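Long-range contact in N-acetylneuraminate lyase (Fusobacterium nucleatum subsp. nucleatum ATCC 25586, PDB 5ZKA), which is a lyase of the dihydrodipicolinate synthetase family, built as a closed eight-stranded parallel beta/alpha (TIM) barrel: residues 137-142 with 165-170. Residues are numbered along the deposited sequence; the frame is centred on the assembly and turned at random.
Sequences MIIYSI and IGVKFT
Strands 137-140 and 165-169 run parallel with their axes 33° apart, and Ile139 N to Gly166 O, Lys168 N to Ile139 O (2.7 Å) and Ser141 N to Lys168 O bind them in register, Ile139 beside Val167 and Tyr140 beside Lys168. Tyr140 and Lys168 extend alongside each other on one face of the sheet. The lysine chain leaves with CG anti to its backbone N (chi1 180°) and stays extended, which carries Lys168 CD over one face of the Tyr140 ring, 3.9 Å from the ring centroid in a CH-pi contact displaced toward the rim. Lys168 NZ reaches Tyr140 OH at 3.1 Å as hydrogen-bond donor; the same hydroxyl also bonds Tyr47 OH, so two partners fix the phenol end. On that face Ile138 lays CD1 against the backbone of Gly166, 3.6 Å from its CA, where the lack of a side chain makes room. The opposite face carries Ile139 and Val167, whose side chains meet obliquely (Ile139 CG1 to Val167 CB 3.7 Å), both touching Phe155 of helix 152-159. Ser141 OG accepts a nearly straight bond from Thr170 N (3.1 Å, 169° at the hydrogen), tying the two strand exits together; its stronger bond, to Asn149 OD1, anchors the hydroxyl outside the segments. Ser141 CB sits over one face of the Phe169 ring, 4.2 Å from its centroid. With helix 152-159 between them, the strands form a beta-alpha-beta unit of a TIM barrel: Phe155 marks the Ile139-Val167 face as the helical side, while Tyr47, on non-adjacent strand 45-48, places Tyr140 and Lys168 in the barrel interior.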
loop_
_atom_site.group_PDB
_atom_site.type_symbol
_atom_site.label_atom_id
_atom_site.label_comp_id
_atom_site.label_asym_id
_atom_site.label_seq_id
_atom_site.Cartn_x
_atom_site.Cartn_y
_atom_site.Cartn_z
ATOM N N MET B 137 10.607 23.189 4.716
ATOM C CA MET B 137 11.235 21.958 4.259
ATOM C C MET B 137 10.234 20.811 4.207
ATOM O O MET B 137 9.481 20.596 5.162
ATOM C CB MET B 137 12.406 21.587 5.177
ATOM C CG MET B 137 12.986 20.200 4.937
ATOM S SD MET B 137 13.875 20.048 3.379
ATOM C CE MET B 137 15.282 21.098 3.728
ATOM N N ILE B 138 10.253 20.080 3.090
ATOM C CA ILE B 138 9.564 18.798 2.924
ATOM C C ILE B 138 10.617 17.693 2.982
ATOM O O ILE B 138 11.571 17.699 2.196
ATOM C CB ILE B 138 8.786 18.745 1.598
ATOM C CG1 ILE B 138 7.686 19.813 1.557
ATOM C CG2 ILE B 138 8.206 17.329 1.354
ATOM C CD1 ILE B 138 6.637 19.631 2.582
ATOM N N ILE B 139 10.453 16.743 3.910
ATOM C CA ILE B 139 11.381 15.623 4.029
ATOM C C ILE B 139 10.914 14.487 3.131
ATOM O O ILE B 139 9.777 14.460 2.658
ATOM C CB ILE B 139 11.523 15.132 5.484
ATOM C CG1 ILE B 139 10.152 14.732 6.034
ATOM C CG2 ILE B 139 12.188 16.195 6.357
ATOM C CD1 ILE B 139 10.206 14.013 7.359
ATOM N N TYR B 140 11.816 13.542 2.878
ATOM C CA TYR B 140 11.468 12.290 2.220
ATOM C C TYR B 140 11.249 11.221 3.281
ATOM O O TYR B 140 11.972 11.175 4.279
ATOM C CB TYR B 140 12.570 11.835 1.260
ATOM C CG TYR B 140 12.507 12.453 -0.121
ATOM C CD1 TYR B 140 12.378 13.826 -0.277
ATOM C CD2 TYR B 140 12.620 11.669 -1.267
ATOM C CE1 TYR B 140 12.334 14.402 -1.527
ATOM C CE2 TYR B 140 12.580 12.240 -2.529
ATOM C CZ TYR B 140 12.435 13.612 -2.650
ATOM O OH TYR B 140 12.392 14.213 -3.889
ATOM N N SER B 141 10.256 10.350 3.048
ATOM C CA SER B 141 10.005 9.244 3.972
ATOM C C SER B 141 11.166 8.256 4.002
ATOM O O SER B 141 11.468 7.691 5.059
ATOM C CB SER B 141 8.706 8.530 3.593
ATOM O OG SER B 141 8.824 7.921 2.311
ATOM N N ILE B 142 11.817 8.023 2.867
ATOM C CA ILE B 142 13.082 7.303 2.827
ATOM C C ILE B 142 14.192 8.330 2.597
ATOM O O ILE B 142 14.328 8.856 1.481
ATOM C CB ILE B 142 13.096 6.217 1.744
ATOM C CG1 ILE B 142 11.761 5.476 1.708
ATOM C CG2 ILE B 142 14.219 5.245 2.022
ATOM C CD1 ILE B 142 11.747 4.291 0.752
ATOM N N ILE B 165 7.571 21.048 7.345
ATOM C CA ILE B 165 6.117 21.160 7.295
ATOM C C ILE B 165 5.440 19.955 6.666
ATOM O O ILE B 165 4.199 19.914 6.638
ATOM C CB ILE B 165 5.681 22.441 6.554
ATOM C CG1 ILE B 165 6.159 22.425 5.098
ATOM C CG2 ILE B 165 6.177 23.691 7.300
ATOM C CD1 ILE B 165 5.541 23.537 4.257
ATOM N N GLY B 166 6.198 18.990 6.149
ATOM C CA GLY B 166 5.573 17.824 5.538
ATOM C C GLY B 166 6.597 16.827 5.021
ATOM O O GLY B 166 7.808 16.974 5.215
ATOM N N VAL B 167 6.084 15.788 4.360
ATOM C CA VAL B 167 6.893 14.657 3.911
ATOM C C VAL B 167 6.398 14.191 2.550
ATOM O O VAL B 167 5.189 14.153 2.294
ATOM C CB VAL B 167 6.856 13.486 4.926
ATOM C CG1 VAL B 167 5.421 13.167 5.331
ATOM C CG2 VAL B 167 7.565 12.234 4.365
ATOM N N LYS B 168 7.343 13.871 1.662
ATOM C CA LYS B 168 7.054 13.157 0.420
ATOM C C LYS B 168 7.189 11.663 0.689
ATOM O O LYS B 168 8.273 11.188 1.048
ATOM C CB LYS B 168 8.004 13.592 -0.699
ATOM C CG LYS B 168 7.787 12.899 -2.050
ATOM C CD LYS B 168 8.907 13.308 -3.025
ATOM C CE LYS B 168 8.677 12.786 -4.428
ATOM N NZ LYS B 168 9.889 12.992 -5.268
ATOM N N PHE B 169 6.083 10.931 0.536
ATOM C CA PHE B 169 6.018 9.510 0.859
ATOM C C PHE B 169 6.328 8.723 -0.408
ATOM O O PHE B 169 5.531 8.725 -1.352
ATOM C CB PHE B 169 4.635 9.158 1.400
ATOM C CG PHE B 169 4.657 8.272 2.604
ATOM C CD1 PHE B 169 4.464 6.911 2.474
ATOM C CD2 PHE B 169 4.842 8.806 3.868
ATOM C CE1 PHE B 169 4.479 6.091 3.586
ATOM C CE2 PHE B 169 4.857 7.992 4.981
ATOM C CZ PHE B 169 4.673 6.640 4.842
ATOM N N THR B 170 7.479 8.048 -0.441
ATOM C CA THR B 170 7.947 7.448 -1.682
ATOM C C THR B 170 7.804 5.935 -1.763
ATOM O O THR B 170 7.948 5.380 -2.861
ATOM C CB THR B 170 9.419 7.795 -1.918
ATOM O OG1 THR B 170 10.212 7.201 -0.890
ATOM C CG2 THR B 170 9.607 9.309 -1.903
#